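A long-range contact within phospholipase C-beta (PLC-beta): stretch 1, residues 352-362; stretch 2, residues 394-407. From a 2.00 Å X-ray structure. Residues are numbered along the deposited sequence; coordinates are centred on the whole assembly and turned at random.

Stretch 1 352-362: SVEIYRQVLLT
Stretch 2, residues 394-407: KDVVYAIAESAFKV

Two helical segments of one chain run side by side in nearly the same direction, their axes 26° apart (signed crossing angle -26°) and 8.4 Å apart at closest approach. Helical phi/psi values, near -63/-42, hold through the body of both segments; Ser352 is extended (-146/149), and Ser403 (-102/-12), Phe405 (-123/26) and Val407 (-113/-20) depart from the helical values. Ser352 (chi1 t) caps the first helix, its OG accepting from Ile355 N at 3.1 Å. In the second stretch, a type I turn from Ser403 to Lys406 follows the helical run and brings Val407 back against the first helix. The register is set by CA-CA distances of 5.2 Å for Val353-Val396, 6.2 Å for Tyr356-Ile400, 5.3 Å for Arg357-Ser403, 5.7 Å for Leu360-Ala404 and 6.0 Å for Leu361-Val407. Together the stretches bury 720 Å².

Val353 (chi1 t) points toward the second helix, its CG1 3.5 Å from both Asp395 O and Ala399 CB. One turn on, Tyr356 (chi1 m, chi2 -89°) lays a ring face against Val396 (t); Val396 CG1 sits 3.5 Å from the centroid of the Tyr356 ring, 7° off its normal, a CH-pi contact. Ile400 (m, t) approaches the same ring obliquely, its CD1 3.9 Å from Tyr356 CD1.

Arg357 (m, t, t, chi4 90°) leaves its backbone sideways, but its extended chain carries the guanidinium to the second helix. Arg357 NE donates to Glu402 OE1 at 2.9 Å, the single direct hydrogen bond across the contact and part of a salt bridge; Glu402 is t, t with chi3 -17°. The carboxylate oxygen lies at the guanidinium edge, while Ala399 CB covers one face, 3.8 Å from Arg357 CZ. Arg357 NH1 also bridges back to Glu354 OE1 (2.8 Å), so the cation is shared between two acids. A water accepts from Arg357 NH2 (3.1 Å) and donates to Glu402 OE1 (2.7 Å) and Tyr398 O (3.0 Å). Nearer the Arg357 backbone, Ser403 OG (chi1 m) lies 3.3 Å from Arg357 CG.

Leu360 (m, t) packs its CD1 3.8 Å from Ile400 CA and 3.8 Å from Ala404 N. Leu361 (m, t) brings CD2 within 3.9 Å of Val407 CG1 (chi1 m). A second water ties the backbones here, donating to Leu360 O and Ser403 O (each 2.8 Å) and accepting from Val407 N (3.0 Å).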

# COMPACT_ATOMS: atom_id res chain seq x y z
N SER A 352 -20.55 2.25 -7.03
CA SER A 352 -20.35 0.85 -6.64
C SER A 352 -20.52 0.65 -5.13
O SER A 352 -20.22 1.55 -4.34
CB SER A 352 -18.94 0.40 -7.07
OG SER A 352 -18.58 -0.87 -6.54
N VAL A 353 -20.98 -0.54 -4.74
CA VAL A 353 -20.95 -0.95 -3.34
C VAL A 353 -19.63 -1.64 -3.02
O VAL A 353 -19.01 -1.36 -1.99
CB VAL A 353 -22.11 -1.91 -3.00
CG1 VAL A 353 -22.04 -2.31 -1.53
CG2 VAL A 353 -23.45 -1.26 -3.33
N GLU A 354 -19.20 -2.55 -3.89
CA GLU A 354 -17.97 -3.32 -3.67
C GLU A 354 -16.72 -2.46 -3.47
O GLU A 354 -15.82 -2.84 -2.73
CB GLU A 354 -17.75 -4.31 -4.83
CG GLU A 354 -16.51 -5.20 -4.71
CD GLU A 354 -16.49 -6.09 -3.47
OE1 GLU A 354 -17.55 -6.61 -3.06
OE2 GLU A 354 -15.39 -6.28 -2.90
N ILE A 355 -16.67 -1.30 -4.13
CA ILE A 355 -15.54 -0.37 -3.95
C ILE A 355 -15.33 0.01 -2.48
O ILE A 355 -14.20 0.22 -2.06
CB ILE A 355 -15.69 0.90 -4.86
CG1 ILE A 355 -14.40 1.74 -4.86
CG2 ILE A 355 -16.87 1.75 -4.42
CD1 ILE A 355 -13.16 0.99 -5.31
N TYR A 356 -16.41 0.10 -1.70
CA TYR A 356 -16.28 0.38 -0.27
C TYR A 356 -15.51 -0.71 0.47
O TYR A 356 -14.66 -0.42 1.31
CB TYR A 356 -17.64 0.62 0.39
CG TYR A 356 -18.20 1.99 0.10
CD1 TYR A 356 -17.89 3.08 0.93
CD2 TYR A 356 -19.00 2.21 -1.01
CE1 TYR A 356 -18.39 4.35 0.65
CE2 TYR A 356 -19.50 3.47 -1.29
CZ TYR A 356 -19.20 4.53 -0.47
OH TYR A 356 -19.70 5.77 -0.78
N ARG A 357 -15.80 -1.97 0.15
CA ARG A 357 -15.07 -3.08 0.73
C ARG A 357 -13.61 -2.98 0.31
O ARG A 357 -12.71 -3.07 1.14
CB ARG A 357 -15.67 -4.42 0.29
CG ARG A 357 -17.11 -4.63 0.69
CD ARG A 357 -17.59 -6.06 0.45
NE ARG A 357 -19.02 -6.18 0.70
CZ ARG A 357 -20.00 -6.01 -0.20
NH1 ARG A 357 -19.74 -5.72 -1.47
NH2 ARG A 357 -21.26 -6.14 0.18
N GLN A 358 -13.36 -2.74 -0.98
CA GLN A 358 -11.98 -2.71 -1.49
C GLN A 358 -11.16 -1.59 -0.87
O GLN A 358 -9.99 -1.79 -0.55
CB GLN A 358 -11.94 -2.62 -3.02
CG GLN A 358 -12.46 -3.87 -3.72
CD GLN A 358 -11.72 -5.13 -3.32
OE1 GLN A 358 -10.49 -5.14 -3.23
NE2 GLN A 358 -12.46 -6.21 -3.09
N VAL A 359 -11.75 -0.41 -0.72
CA VAL A 359 -11.04 0.73 -0.13
C VAL A 359 -10.69 0.47 1.34
O VAL A 359 -9.56 0.75 1.78
CB VAL A 359 -11.84 2.04 -0.31
CG1 VAL A 359 -11.25 3.17 0.53
CG2 VAL A 359 -11.86 2.43 -1.79
N LEU A 360 -11.63 -0.11 2.09
CA LEU A 360 -11.39 -0.46 3.49
C LEU A 360 -10.32 -1.54 3.64
O LEU A 360 -9.58 -1.57 4.63
CB LEU A 360 -12.70 -0.89 4.17
CG LEU A 360 -13.66 0.26 4.48
CD1 LEU A 360 -15.06 -0.25 4.76
CD2 LEU A 360 -13.15 1.09 5.67
N LEU A 361 -10.20 -2.40 2.64
CA LEU A 361 -9.23 -3.49 2.65
C LEU A 361 -7.79 -3.04 2.44
O LEU A 361 -6.85 -3.73 2.84
CB LEU A 361 -9.60 -4.56 1.63
CG LEU A 361 -10.83 -5.37 2.04
CD1 LEU A 361 -11.38 -6.14 0.84
CD2 LEU A 361 -10.51 -6.31 3.20
N THR A 362 -7.61 -1.87 1.83
CA THR A 362 -6.28 -1.24 1.75
C THR A 362 -5.84 -0.66 3.10
O THR A 362 -4.68 -0.25 3.25
CB THR A 362 -6.25 -0.08 0.76
OG1 THR A 362 -6.99 1.03 1.29
CG2 THR A 362 -6.82 -0.49 -0.61
N LYS A 394 -28.30 1.67 1.92
CA LYS A 394 -28.36 0.49 2.79
C LYS A 394 -27.30 -0.55 2.41
O LYS A 394 -26.60 -1.07 3.28
CB LYS A 394 -29.76 -0.14 2.74
CG LYS A 394 -29.99 -1.34 3.65
CD LYS A 394 -31.45 -1.77 3.56
CE LYS A 394 -31.73 -3.04 4.34
NZ LYS A 394 -33.20 -3.28 4.46
N ASP A 395 -27.17 -0.84 1.12
CA ASP A 395 -26.15 -1.78 0.64
C ASP A 395 -24.74 -1.31 1.01
O ASP A 395 -23.91 -2.11 1.44
CB ASP A 395 -26.24 -1.99 -0.88
CG ASP A 395 -27.48 -2.78 -1.30
OD1 ASP A 395 -28.14 -3.39 -0.43
OD2 ASP A 395 -27.78 -2.79 -2.51
N VAL A 396 -24.47 -0.02 0.85
CA VAL A 396 -23.15 0.52 1.17
C VAL A 396 -22.80 0.34 2.67
O VAL A 396 -21.71 -0.14 3.00
CB VAL A 396 -23.01 2.01 0.76
CG1 VAL A 396 -21.77 2.63 1.36
CG2 VAL A 396 -23.00 2.15 -0.76
N VAL A 397 -23.71 0.69 3.57
CA VAL A 397 -23.39 0.60 5.00
C VAL A 397 -23.21 -0.84 5.49
O VAL A 397 -22.38 -1.09 6.36
CB VAL A 397 -24.37 1.38 5.91
CG1 VAL A 397 -24.19 2.90 5.72
CG2 VAL A 397 -25.81 0.97 5.67
N TYR A 398 -23.96 -1.78 4.93
CA TYR A 398 -23.72 -3.20 5.22
C TYR A 398 -22.37 -3.67 4.65
O TYR A 398 -21.72 -4.53 5.25
CB TYR A 398 -24.89 -4.06 4.71
CG TYR A 398 -26.03 -4.10 5.70
CD1 TYR A 398 -26.02 -5.00 6.76
CD2 TYR A 398 -27.10 -3.21 5.60
CE1 TYR A 398 -27.06 -5.04 7.68
CE2 TYR A 398 -28.14 -3.23 6.53
CZ TYR A 398 -28.11 -4.15 7.56
OH TYR A 398 -29.13 -4.19 8.48
N ALA A 399 -21.95 -3.09 3.53
CA ALA A 399 -20.61 -3.34 2.97
C ALA A 399 -19.52 -2.80 3.89
O ALA A 399 -18.54 -3.49 4.19
CB ALA A 399 -20.49 -2.70 1.58
N ILE A 400 -19.70 -1.56 4.34
CA ILE A 400 -18.78 -0.95 5.29
C ILE A 400 -18.68 -1.77 6.58
O ILE A 400 -17.59 -2.03 7.08
CB ILE A 400 -19.17 0.52 5.61
CG1 ILE A 400 -18.98 1.41 4.37
CG2 ILE A 400 -18.34 1.07 6.76
CD1 ILE A 400 -19.61 2.78 4.46
N ALA A 401 -19.84 -2.19 7.09
CA ALA A 401 -19.89 -2.97 8.33
C ALA A 401 -19.12 -4.29 8.20
O ALA A 401 -18.47 -4.73 9.14
CB ALA A 401 -21.34 -3.23 8.74
N GLU A 402 -19.17 -4.91 7.02
CA GLU A 402 -18.43 -6.14 6.76
C GLU A 402 -16.91 -5.95 6.78
O GLU A 402 -16.18 -6.72 7.41
CB GLU A 402 -18.84 -6.74 5.40
CG GLU A 402 -18.12 -8.03 5.04
CD GLU A 402 -18.32 -8.47 3.60
OE1 GLU A 402 -19.25 -7.99 2.92
OE2 GLU A 402 -17.53 -9.34 3.16
N SER A 403 -16.42 -4.92 6.09
CA SER A 403 -15.00 -4.81 5.77
C SER A 403 -14.21 -3.83 6.64
O SER A 403 -12.99 -3.84 6.63
CB SER A 403 -14.85 -4.41 4.30
OG SER A 403 -15.51 -5.34 3.46
N ALA A 404 -14.92 -3.02 7.42
CA ALA A 404 -14.31 -1.90 8.16
C ALA A 404 -13.07 -2.26 8.96
O ALA A 404 -12.10 -1.51 8.96
CB ALA A 404 -15.35 -1.26 9.08
N PHE A 405 -13.10 -3.40 9.64
CA PHE A 405 -12.02 -3.77 10.55
C PHE A 405 -11.35 -5.11 10.23
O PHE A 405 -10.76 -5.73 11.12
CB PHE A 405 -12.53 -3.71 11.99
CG PHE A 405 -13.17 -2.39 12.33
CD1 PHE A 405 -12.40 -1.24 12.42
CD2 PHE A 405 -14.55 -2.29 12.49
CE1 PHE A 405 -12.98 -0.01 12.71
CE2 PHE A 405 -15.14 -1.06 12.77
CZ PHE A 405 -14.35 0.07 12.89
N LYS A 406 -11.40 -5.53 8.97
CA LYS A 406 -10.74 -6.76 8.54
C LYS A 406 -9.22 -6.64 8.51
O LYS A 406 -8.53 -7.62 8.79
CB LYS A 406 -11.26 -7.25 7.17
CG LYS A 406 -12.60 -7.94 7.24
CD LYS A 406 -12.98 -8.66 5.93
CE LYS A 406 -12.52 -10.12 5.92
NZ LYS A 406 -13.08 -10.88 4.75
N VAL A 407 -8.70 -5.47 8.15
CA VAL A 407 -7.24 -5.28 8.06
C VAL A 407 -6.68 -4.33 9.10
O VAL A 407 -5.48 -4.37 9.38
CB VAL A 407 -6.79 -4.82 6.65
CG1 VAL A 407 -7.43 -5.68 5.57
CG2 VAL A 407 -7.08 -3.33 6.44
O HOH W 1 -21.58 -6.75 3.19
O HOH W 2 -10.26 -3.41 6.59